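Local coordinates for 3-deoxy-manno-octulosonate cytidylyltransferase (Escherichia coli, PDB 1H7E), which catalyses the transfer of CMP from CTP to the eight-carbon sugar KDO, releasing diphosphate and forming an activated sugar probably used in lipopolysaccharide biosynthesis, at residues Ala119-Thr124 / Ala208-Arg213; Ala89-Asn94 / Ile175-Arg180; Leu151-Ser156 / Glu201-Met206; Asp78-Val83 / Asp181-Tyr186. All coordinates share one frame; numbering follows the deposited sequence.

Overall arrangement
Interactions 1 and 2 build neighbouring parts of the seven-stranded mixed sheet of this cytidylyltransferase, modelled here without substrates. They share the border between strands 122-129 and 169-179, their centres about 11 Å apart, and Thr124 OG1 lies 2.7 Å from Ile175 O, probably hydrogen-bonded. Interaction 4 sets two helices on the sheet, its centre about 10 Å from that of interaction 2; Leu80 and Leu183 pack on Tyr178. Interaction 3, centred about 12 Å from interaction 1, lies at the subunit interface, and Ile212 packs on its helix. Interactions 3 and 4 have centres about 18 Å apart, yet Glu201 OE2 comes within 2.6 Å of Tyr186 OH, a probable hydrogen bond.

Interaction 1 (Ala119-Thr124 / Ala208-Arg213); sequences ALPVAT and AGINIR
Leu120 lies over the side chain of Arg213 where two parallel strands come together. Starting from Arg213 CB, the first neighbour is Leu120 CD1, 3.6 Å away, with Leu120 CD2 only slightly farther off. CG is anti to the backbone N (chi1 -175°), and a bend at chi3 then turns NE. At the tip, Leu120 CD1 sits 4.2 Å above the centre of the Arg213 guanidinium, while Leu120 CD2 touches NH1. The charge is met from outside: NE pairs with Asp149 and NH1 with Asp117, two salt bridges that fix how the flat group is turned. Asp149 also takes a hydrogen bond from Asn211 ND2.

The backbones are joined by two bonds, Arg213 N to Val122 O at 3.0 Å and Thr124 N to Arg213 O at 2.9 Å. On the sheet face away from Arg213, Val122 and Ile212 lie side by side. Ahead of the strands, Ile210 CG2 packs 3.9 Å from Pro121 CB and also meets Val122 CG2.

Strand 212-216 is outermost in this chain's sheet; strand 122-129 has strand 169-179 as its other neighbour. Helix 104-116 covers Leu120 and Ala123 through Met114, and helix 203-207 covers Ile212 through Leu205 and Met206.

Interaction 2 (Ala89-Asn94 / Ile175-Arg180); sequences ADIYIN and IYAYRR
Tyr92 and Tyr178 face each other as a hydrogen-bonded pair in two antiparallel strands, each backbone N giving its proton to the other's carbonyl. Tyr92 N reaches Tyr178 O at 2.9 Å and Tyr178 N reaches Tyr92 O at 2.8 Å. At the next hydrogen-bonded pair, beyond Ile93 and Ala177, Asn94 N holds Tyr176 O at 2.7 Å, Tyr176 N returning to Asn94 O at 3.3 Å. At the opposite end Arg180 N, opening helix 180-185, donates to Asp90 O from above the carbonyl plane.

The Arg180 chain, extended from CG to NE, crosses Tyr92 at a slant. Its NH1 lies at the edge of the Tyr92 ring, 2.7 Å from OH, but the bond is bent to 118° and weak; Met84 O is a second acceptor for this nitrogen. Tyr92 OH hydrogen-bonds to Val87 O. A phenylalanine here would probably leave Val87 O without its hydroxyl mate and Arg180 NH1 with one partner fewer. Arg179 turns to the other face, where NH1 bonds to Leu120 O and Met114 O, and Ile91 CD1 lies over its guanidinium. Asp90 OD2 bonds to Lys2 N and Tyr176 OH to His172 NE2.

Strand 3-8 flanks strand 91-94 on its other side, Val4 and Val6 bonding the Ile91 and Ile93 backbones. Helix 76-86 packs on the face of Tyr92, Asn94 and Tyr178, and helix 104-116 on that of Ile93 and Ala177.

Interaction 3 (Leu151-Ser156 / Glu201-Met206); sequences LYFSRS and EQLRLM
Phe153 is gripped in two unlike ways at once: the sulfur of Met206 lies in the plane of its ring, at the edge, while Gln202 CG lies over one face, toward the rim. Met206 SD comes 3.6 Å from Phe153 CD1, a Met-aromatic contact. Gln202 CG stands 4.0 Å from the centroid of the Phe153 ring, 16° off the normal, in a CH-pi contact. The Gln202 amide is turned 67° to the ring, and its NE2 approaches Phe153 CD2 and CG.

Beyond the sulfur, Met206 bends at chi3 (86°), which places the methyl CE 3.2 Å from Leu151 O, a tight approach. Leu203 packs beside Tyr152: its CD2 meets Tyr152 CE1 at 3.8 Å, and both of its methyls approach Phe153 O, a buried carbonyl with no hydrogen-bond partner in the model. The hydroxyl of Tyr152 bonds to Glu198 OE2, as does that of Ser154. Ser154 OG also accepts from Ser156 N at 3.0 Å, closing an ST turn.

His172 meets the Phe153 ring edge-to-face. Pro159 of the second subunit packs on Tyr152, and Pro157 O of that subunit bonds to Ser156 OG. Helix 203-207 and the residue before it thus pack on the two-stranded antiparallel hairpin of 141-144 and 150-154, next to the subunit interface of this KdsB-family homodimer.

Interaction 4 (Asp78-Val83 / Asp181-Tyr186); sequences DRLVEV and DVLQNY
Leu183 meets Leu80 and Val81 where two helices, 76-86 and 180-185, pack against each other beside the central sheet of this GT-A-type alpha/beta fold. The backbones come close, with Val81 CA and Leu183 CA 5.6 Å apart, and no hydrogen bond joins the two segments.

The tight part is aliphatic. Leu183 CG is anti to its carbonyl carbon (chi1 -65°), and both methyls beyond it rest against Leu80 CD2; CD1 also lies 4.0 Å from Leu80 CG, and CD2 4.1 Å from Val81 CG2. Leu80 and Leu183 cross at about a right angle, and both rest on Tyr178 of strand 169-179. Val81 CG2 wedges in next to them, 3.6 Å from Leu183 O and 4.0 Å from Tyr186 CB. An alanine in place of Leu183 would probably open a gap between the helices, where Leu80 CG and CD2 and Val81 CG2 lose the methyls they pack on.

The outer side is looser. Gln184 and Asn185 are exposed and direct their CB atoms away from 78-83, although Gln184 still touches Met84 farther along helix 76-86, and Val81 is only partly covered. At the far end of the contact polar groups take over: Tyr186 OH bonds to Glu201 OE2, and Asp78 OD2 to Ser75 OG. The other carboxylate oxygen, Asp78 OD1, sits in the plane of the Tyr186 ring at its edge, 3.8 Å from CE2.

Interaction 1 (Ala119-Thr124 / Ala208-Arg213)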
# COMPACT_ATOMS: atom_id res chain seq x y z
N ALA A 119 -1.68 15.95 -14.58
CA ALA A 119 -1.53 16.02 -13.13
C ALA A 119 -0.75 14.86 -12.53
O ALA A 119 -0.45 14.89 -11.34
CB ALA A 119 -2.88 16.10 -12.47
N LEU A 120 -0.46 13.83 -13.33
CA LEU A 120 0.27 12.64 -12.88
C LEU A 120 1.75 12.94 -12.68
O LEU A 120 2.45 13.28 -13.63
CB LEU A 120 0.07 11.49 -13.88
CG LEU A 120 0.73 10.16 -13.50
CD1 LEU A 120 0.24 9.65 -12.12
CD2 LEU A 120 0.44 9.15 -14.61
N PRO A 121 2.26 12.78 -11.45
CA PRO A 121 3.67 13.08 -11.22
C PRO A 121 4.67 12.02 -11.67
O PRO A 121 5.74 12.35 -12.20
CB PRO A 121 3.75 13.28 -9.70
CG PRO A 121 2.29 13.28 -9.22
CD PRO A 121 1.59 12.41 -10.19
N VAL A 122 4.34 10.75 -11.42
CA VAL A 122 5.23 9.62 -11.71
C VAL A 122 4.43 8.43 -12.22
O VAL A 122 3.29 8.20 -11.80
CB VAL A 122 5.95 9.16 -10.41
CG1 VAL A 122 6.97 8.05 -10.71
CG2 VAL A 122 6.61 10.34 -9.69
N ALA A 123 5.02 7.70 -13.16
CA ALA A 123 4.40 6.50 -13.72
C ALA A 123 5.46 5.40 -13.80
O ALA A 123 6.66 5.69 -13.90
CB ALA A 123 3.80 6.78 -15.09
N THR A 124 5.03 4.15 -13.70
CA THR A 124 5.95 3.03 -13.77
C THR A 124 5.18 1.84 -14.35
O THR A 124 4.00 1.97 -14.70
CB THR A 124 6.58 2.70 -12.39
OG1 THR A 124 7.62 1.74 -12.56
CG2 THR A 124 5.50 2.14 -11.39
N ALA A 208 5.81 10.84 0.96
CA ALA A 208 5.49 12.25 0.77
C ALA A 208 4.14 12.49 0.08
O ALA A 208 3.80 13.63 -0.23
CB ALA A 208 6.62 12.93 -0.02
N GLY A 209 3.41 11.42 -0.19
CA GLY A 209 2.10 11.57 -0.81
C GLY A 209 2.13 11.81 -2.31
O GLY A 209 1.16 12.32 -2.88
N ILE A 210 3.23 11.47 -2.96
CA ILE A 210 3.35 11.65 -4.40
C ILE A 210 2.80 10.38 -5.06
O ILE A 210 3.27 9.27 -4.82
CB ILE A 210 4.81 11.89 -4.81
CG1 ILE A 210 5.28 13.24 -4.26
CG2 ILE A 210 4.95 11.82 -6.34
CD1 ILE A 210 6.78 13.36 -4.18
N ASN A 211 1.78 10.56 -5.89
CA ASN A 211 1.14 9.44 -6.56
C ASN A 211 1.97 8.79 -7.66
O ASN A 211 2.60 9.47 -8.47
CB ASN A 211 -0.20 9.89 -7.14
CG ASN A 211 -0.97 8.74 -7.76
OD1 ASN A 211 -1.19 7.72 -7.11
ND2 ASN A 211 -1.34 8.88 -9.04
N ILE A 212 1.96 7.47 -7.68
CA ILE A 212 2.69 6.73 -8.69
C ILE A 212 1.68 5.82 -9.40
O ILE A 212 1.09 4.94 -8.76
CB ILE A 212 3.80 5.86 -8.08
CG1 ILE A 212 4.80 6.71 -7.29
CG2 ILE A 212 4.49 5.03 -9.18
CD1 ILE A 212 5.85 5.84 -6.55
N ARG A 213 1.40 6.10 -10.67
CA ARG A 213 0.47 5.27 -11.43
C ARG A 213 1.27 4.14 -12.05
O ARG A 213 2.33 4.36 -12.62
CB ARG A 213 -0.30 6.08 -12.47
CG ARG A 213 -1.36 5.24 -13.18
CD ARG A 213 -2.49 6.10 -13.74
NE ARG A 213 -3.18 6.83 -12.68
CZ ARG A 213 -3.63 8.08 -12.78
NH1 ARG A 213 -3.50 8.76 -13.93
NH2 ARG A 213 -4.18 8.66 -11.72

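Interaction 2 (Ala89-Asn94 / Ile175-Arg180)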
# COMPACT_ATOMS: atom_id res chain seq x y z
N ALA A 89 13.79 19.10 -20.07
CA ALA A 89 12.68 18.28 -20.54
C ALA A 89 11.52 18.44 -19.58
O ALA A 89 11.69 18.94 -18.48
CB ALA A 89 13.10 16.81 -20.62
N ASP A 90 10.32 18.12 -20.04
CA ASP A 90 9.15 18.20 -19.19
C ASP A 90 8.96 16.82 -18.53
O ASP A 90 8.48 16.74 -17.40
CB ASP A 90 7.92 18.51 -20.03
CG ASP A 90 8.04 19.83 -20.78
OD1 ASP A 90 8.38 20.84 -20.12
OD2 ASP A 90 7.80 19.87 -22.01
N ILE A 91 9.36 15.76 -19.23
CA ILE A 91 9.23 14.38 -18.76
C ILE A 91 10.52 13.60 -18.93
O ILE A 91 11.07 13.55 -20.02
CB ILE A 91 8.12 13.63 -19.55
CG1 ILE A 91 6.76 14.29 -19.30
CG2 ILE A 91 8.11 12.14 -19.17
CD1 ILE A 91 5.69 13.87 -20.28
N TYR A 92 11.00 12.99 -17.85
CA TYR A 92 12.23 12.20 -17.88
C TYR A 92 11.89 10.75 -17.65
O TYR A 92 11.21 10.42 -16.67
CB TYR A 92 13.20 12.64 -16.78
CG TYR A 92 13.67 14.07 -16.90
CD1 TYR A 92 12.88 15.11 -16.44
CD2 TYR A 92 14.90 14.38 -17.49
CE1 TYR A 92 13.30 16.44 -16.57
CE2 TYR A 92 15.33 15.70 -17.63
CZ TYR A 92 14.52 16.72 -17.17
OH TYR A 92 14.93 18.03 -17.29
N ILE A 93 12.36 9.88 -18.53
CA ILE A 93 12.12 8.45 -18.41
C ILE A 93 13.45 7.83 -18.02
O ILE A 93 14.48 8.07 -18.66
CB ILE A 93 11.63 7.85 -19.74
CG1 ILE A 93 10.25 8.41 -20.07
CG2 ILE A 93 11.58 6.31 -19.67
CD1 ILE A 93 9.85 8.19 -21.50
N ASN A 94 13.43 7.06 -16.94
CA ASN A 94 14.64 6.42 -16.46
C ASN A 94 14.57 4.94 -16.80
O ASN A 94 13.70 4.24 -16.30
CB ASN A 94 14.73 6.61 -14.95
CG ASN A 94 16.14 6.51 -14.42
OD1 ASN A 94 17.05 7.16 -14.94
ND2 ASN A 94 16.32 5.75 -13.34
N ILE A 175 11.11 0.71 -14.49
CA ILE A 175 11.21 1.79 -15.47
C ILE A 175 10.26 2.86 -14.97
O ILE A 175 9.09 2.58 -14.69
CB ILE A 175 10.74 1.34 -16.85
CG1 ILE A 175 11.71 0.28 -17.38
CG2 ILE A 175 10.70 2.52 -17.80
CD1 ILE A 175 11.26 -0.33 -18.65
N TYR A 176 10.76 4.10 -14.89
CA TYR A 176 9.96 5.22 -14.39
C TYR A 176 9.92 6.42 -15.32
O TYR A 176 10.86 6.64 -16.07
CB TYR A 176 10.57 5.73 -13.09
CG TYR A 176 10.63 4.76 -11.94
CD1 TYR A 176 11.71 3.89 -11.81
CD2 TYR A 176 9.64 4.74 -10.96
CE1 TYR A 176 11.81 3.02 -10.71
CE2 TYR A 176 9.72 3.89 -9.86
CZ TYR A 176 10.80 3.04 -9.74
OH TYR A 176 10.91 2.23 -8.64
N ALA A 177 8.82 7.17 -15.26
CA ALA A 177 8.66 8.44 -16.00
C ALA A 177 8.37 9.46 -14.88
O ALA A 177 7.49 9.25 -14.05
CB ALA A 177 7.48 8.38 -16.97
N TYR A 178 9.16 10.53 -14.84
CA TYR A 178 8.99 11.57 -13.83
C TYR A 178 8.74 12.90 -14.47
O TYR A 178 9.38 13.23 -15.46
CB TYR A 178 10.27 11.78 -13.02
CG TYR A 178 10.77 10.58 -12.26
CD1 TYR A 178 10.36 10.35 -10.94
CD2 TYR A 178 11.70 9.72 -12.83
CE1 TYR A 178 10.88 9.29 -10.21
CE2 TYR A 178 12.22 8.65 -12.09
CZ TYR A 178 11.80 8.45 -10.79
OH TYR A 178 12.32 7.42 -10.05
N ARG A 179 7.81 13.67 -13.91
CA ARG A 179 7.54 15.03 -14.35
C ARG A 179 8.75 15.84 -13.80
O ARG A 179 9.33 15.49 -12.75
CB ARG A 179 6.27 15.54 -13.68
CG ARG A 179 5.37 16.30 -14.58
CD ARG A 179 4.22 15.43 -14.97
NE ARG A 179 3.72 15.77 -16.30
CZ ARG A 179 2.82 15.05 -16.96
NH1 ARG A 179 2.31 13.94 -16.42
NH2 ARG A 179 2.46 15.42 -18.19
N ARG A 180 9.13 16.90 -14.51
CA ARG A 180 10.26 17.73 -14.09
C ARG A 180 10.15 18.27 -12.65
O ARG A 180 11.13 18.22 -11.89
CB ARG A 180 10.43 18.90 -15.09
CG ARG A 180 11.64 19.78 -14.82
CD ARG A 180 11.86 20.82 -15.94
NE ARG A 180 12.88 21.79 -15.55
CZ ARG A 180 14.20 21.65 -15.74
NH1 ARG A 180 14.69 20.58 -16.34
NH2 ARG A 180 15.03 22.57 -15.26

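Interaction 3 (Leu151-Ser156 / Glu201-Met206)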
# COMPACT_ATOMS: atom_id res chain seq x y z
N LEU A 151 -0.80 1.36 -4.33
CA LEU A 151 -1.15 1.50 -2.91
C LEU A 151 0.15 1.28 -2.11
O LEU A 151 0.45 2.02 -1.17
CB LEU A 151 -2.20 0.46 -2.48
CG LEU A 151 -3.59 0.62 -3.12
CD1 LEU A 151 -4.53 -0.45 -2.56
CD2 LEU A 151 -4.13 2.02 -2.83
N TYR A 152 0.93 0.29 -2.51
CA TYR A 152 2.19 -0.01 -1.81
C TYR A 152 3.03 -0.94 -2.69
O TYR A 152 2.49 -1.62 -3.58
CB TYR A 152 1.88 -0.68 -0.44
CG TYR A 152 3.07 -0.89 0.49
CD1 TYR A 152 3.83 0.19 0.94
CD2 TYR A 152 3.46 -2.17 0.89
CE1 TYR A 152 4.94 0.01 1.76
CE2 TYR A 152 4.58 -2.36 1.73
CZ TYR A 152 5.31 -1.26 2.14
OH TYR A 152 6.42 -1.41 2.93
N PHE A 153 4.35 -0.94 -2.46
CA PHE A 153 5.31 -1.80 -3.16
C PHE A 153 6.00 -2.57 -2.01
O PHE A 153 6.36 -1.96 -1.01
CB PHE A 153 6.43 -1.00 -3.85
CG PHE A 153 5.98 -0.17 -5.03
CD1 PHE A 153 5.45 1.11 -4.84
CD2 PHE A 153 6.11 -0.68 -6.32
CE1 PHE A 153 5.03 1.90 -5.93
CE2 PHE A 153 5.70 0.09 -7.43
CZ PHE A 153 5.16 1.38 -7.22
N SER A 154 6.23 -3.86 -2.18
CA SER A 154 6.87 -4.63 -1.12
C SER A 154 7.58 -5.86 -1.61
O SER A 154 7.26 -6.38 -2.67
CB SER A 154 5.82 -5.06 -0.08
OG SER A 154 6.44 -5.62 1.07
N ARG A 155 8.55 -6.33 -0.82
CA ARG A 155 9.27 -7.57 -1.10
C ARG A 155 8.41 -8.70 -0.52
O ARG A 155 8.61 -9.85 -0.86
CB ARG A 155 10.66 -7.56 -0.47
CG ARG A 155 11.62 -6.58 -1.17
CD ARG A 155 13.01 -6.58 -0.54
NE ARG A 155 13.81 -5.50 -1.11
CZ ARG A 155 14.32 -5.51 -2.34
NH1 ARG A 155 14.14 -6.54 -3.15
NH2 ARG A 155 14.94 -4.43 -2.80
N SER A 156 7.48 -8.35 0.37
CA SER A 156 6.56 -9.36 0.94
C SER A 156 5.47 -9.67 -0.07
O SER A 156 5.08 -8.80 -0.86
CB SER A 156 5.82 -8.86 2.19
OG SER A 156 6.64 -8.75 3.32
N GLU A 201 13.67 2.43 -2.98
CA GLU A 201 13.69 3.87 -3.11
C GLU A 201 12.38 4.52 -3.47
O GLU A 201 12.09 5.63 -3.00
CB GLU A 201 14.76 4.29 -4.12
CG GLU A 201 15.29 5.68 -3.80
CD GLU A 201 16.21 6.26 -4.87
OE1 GLU A 201 16.68 5.52 -5.77
OE2 GLU A 201 16.47 7.49 -4.80
N GLN A 202 11.55 3.84 -4.26
CA GLN A 202 10.27 4.41 -4.66
C GLN A 202 9.32 4.71 -3.47
O GLN A 202 8.42 5.54 -3.59
CB GLN A 202 9.57 3.54 -5.72
CG GLN A 202 9.17 2.12 -5.28
CD GLN A 202 10.26 1.10 -5.49
OE1 GLN A 202 11.41 1.33 -5.14
NE2 GLN A 202 9.90 -0.05 -6.04
N LEU A 203 9.55 4.07 -2.33
CA LEU A 203 8.71 4.31 -1.17
C LEU A 203 8.97 5.69 -0.61
O LEU A 203 8.15 6.20 0.14
CB LEU A 203 8.90 3.22 -0.09
CG LEU A 203 8.41 1.83 -0.53
CD1 LEU A 203 8.67 0.78 0.58
CD2 LEU A 203 6.91 1.90 -0.87
N ARG A 204 10.10 6.32 -0.98
CA ARG A 204 10.36 7.68 -0.49
C ARG A 204 9.29 8.62 -1.05
O ARG A 204 8.81 9.53 -0.36
CB ARG A 204 11.73 8.21 -0.92
CG ARG A 204 12.05 9.56 -0.27
CD ARG A 204 13.46 10.04 -0.56
NE ARG A 204 14.44 8.97 -0.33
CZ ARG A 204 15.73 9.07 -0.62
NH1 ARG A 204 16.21 10.19 -1.15
NH2 ARG A 204 16.52 8.02 -0.48
N LEU A 205 8.89 8.38 -2.30
CA LEU A 205 7.88 9.20 -2.96
C LEU A 205 6.50 9.02 -2.30
O LEU A 205 5.77 9.99 -2.08
CB LEU A 205 7.78 8.82 -4.44
CG LEU A 205 9.04 9.13 -5.27
CD1 LEU A 205 8.90 8.48 -6.64
CD2 LEU A 205 9.24 10.63 -5.40
N MET A 206 6.16 7.76 -2.02
CA MET A 206 4.88 7.45 -1.41
C MET A 206 4.76 8.03 -0.01
O MET A 206 3.68 8.47 0.39
CB MET A 206 4.67 5.94 -1.41
CG MET A 206 4.65 5.40 -2.81
SD MET A 206 4.08 3.73 -2.80
CE MET A 206 2.29 4.05 -2.86

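Interaction 4 (Asp78-Val83 / Asp181-Tyr186)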
# COMPACT_ATOMS: atom_id res chain seq x y z
N ASP A 78 18.94 10.12 -7.50
CA ASP A 78 19.78 11.30 -7.26
C ASP A 78 20.58 11.58 -8.53
O ASP A 78 20.82 12.75 -8.86
CB ASP A 78 20.76 11.08 -6.11
CG ASP A 78 20.09 11.12 -4.74
OD1 ASP A 78 19.18 11.95 -4.51
OD2 ASP A 78 20.51 10.33 -3.89
N ARG A 79 21.03 10.53 -9.22
CA ARG A 79 21.80 10.68 -10.45
C ARG A 79 20.95 11.35 -11.53
O ARG A 79 21.45 12.19 -12.29
CB ARG A 79 22.30 9.32 -10.93
CG ARG A 79 22.96 9.33 -12.31
CD ARG A 79 23.65 7.99 -12.63
NE ARG A 79 25.05 7.97 -12.19
CZ ARG A 79 25.47 7.62 -10.97
NH1 ARG A 79 24.61 7.22 -10.04
NH2 ARG A 79 26.75 7.75 -10.65
N LEU A 80 19.66 11.02 -11.58
CA LEU A 80 18.73 11.62 -12.55
C LEU A 80 18.48 13.11 -12.22
O LEU A 80 18.23 13.90 -13.12
CB LEU A 80 17.40 10.84 -12.59
CG LEU A 80 16.31 11.20 -13.60
CD1 LEU A 80 16.81 11.00 -15.01
CD2 LEU A 80 15.10 10.33 -13.37
N VAL A 81 18.52 13.48 -10.94
CA VAL A 81 18.32 14.87 -10.51
C VAL A 81 19.47 15.74 -11.05
O VAL A 81 19.26 16.85 -11.56
CB VAL A 81 18.19 14.99 -8.96
CG1 VAL A 81 18.28 16.44 -8.49
CG2 VAL A 81 16.84 14.41 -8.50
N GLU A 82 20.69 15.21 -10.98
CA GLU A 82 21.83 15.93 -11.50
C GLU A 82 21.69 16.11 -13.02
O GLU A 82 22.00 17.19 -13.54
CB GLU A 82 23.14 15.21 -11.20
CG GLU A 82 24.34 16.00 -11.70
CD GLU A 82 25.66 15.26 -11.61
OE1 GLU A 82 25.69 14.12 -11.09
OE2 GLU A 82 26.69 15.82 -12.06
N VAL A 83 21.25 15.07 -13.73
CA VAL A 83 21.07 15.17 -15.17
C VAL A 83 19.99 16.20 -15.51
O VAL A 83 20.12 16.96 -16.48
CB VAL A 83 20.67 13.79 -15.81
CG1 VAL A 83 20.28 13.98 -17.28
CG2 VAL A 83 21.82 12.81 -15.68
N ASP A 181 8.98 18.76 -12.28
CA ASP A 181 8.81 19.31 -10.93
C ASP A 181 9.03 18.32 -9.79
O ASP A 181 9.41 18.72 -8.70
CB ASP A 181 7.47 20.04 -10.78
CG ASP A 181 6.28 19.15 -11.09
OD1 ASP A 181 5.56 19.43 -12.07
OD2 ASP A 181 6.04 18.18 -10.34
N VAL A 182 8.87 17.02 -10.06
CA VAL A 182 9.10 16.01 -9.02
C VAL A 182 10.59 15.92 -8.73
O VAL A 182 11.02 15.88 -7.58
CB VAL A 182 8.57 14.61 -9.43
CG1 VAL A 182 8.95 13.57 -8.38
CG2 VAL A 182 7.06 14.67 -9.58
N LEU A 183 11.39 15.94 -9.80
CA LEU A 183 12.83 15.85 -9.68
C LEU A 183 13.44 17.12 -9.06
O LEU A 183 14.42 17.02 -8.32
CB LEU A 183 13.45 15.54 -11.04
CG LEU A 183 13.08 14.16 -11.62
CD1 LEU A 183 13.61 14.05 -13.02
CD2 LEU A 183 13.64 13.03 -10.75
N GLN A 184 12.83 18.27 -9.32
CA GLN A 184 13.31 19.55 -8.75
C GLN A 184 13.13 19.61 -7.24
O GLN A 184 13.91 20.27 -6.53
CB GLN A 184 12.57 20.74 -9.36
CG GLN A 184 12.92 20.97 -10.81
CD GLN A 184 12.17 22.13 -11.42
OE1 GLN A 184 10.94 22.15 -11.46
NE2 GLN A 184 12.91 23.10 -11.93
N ASN A 185 12.09 18.95 -6.75
CA ASN A 185 11.79 18.91 -5.32
C ASN A 185 12.24 17.63 -4.62
O ASN A 185 12.09 17.51 -3.41
CB ASN A 185 10.28 19.08 -5.11
CG ASN A 185 9.76 20.41 -5.61
OD1 ASN A 185 10.38 21.45 -5.39
ND2 ASN A 185 8.62 20.38 -6.31
N TYR A 186 12.87 16.73 -5.36
CA TYR A 186 13.27 15.44 -4.82
C TYR A 186 14.26 15.41 -3.70
O TYR A 186 14.07 14.65 -2.75
CB TYR A 186 13.76 14.50 -5.92
CG TYR A 186 13.97 13.07 -5.44
CD1 TYR A 186 12.88 12.19 -5.30
CD2 TYR A 186 15.24 12.61 -5.11
CE1 TYR A 186 13.07 10.87 -4.84
CE2 TYR A 186 15.44 11.30 -4.65
CZ TYR A 186 14.36 10.44 -4.52
OH TYR A 186 14.60 9.16 -4.09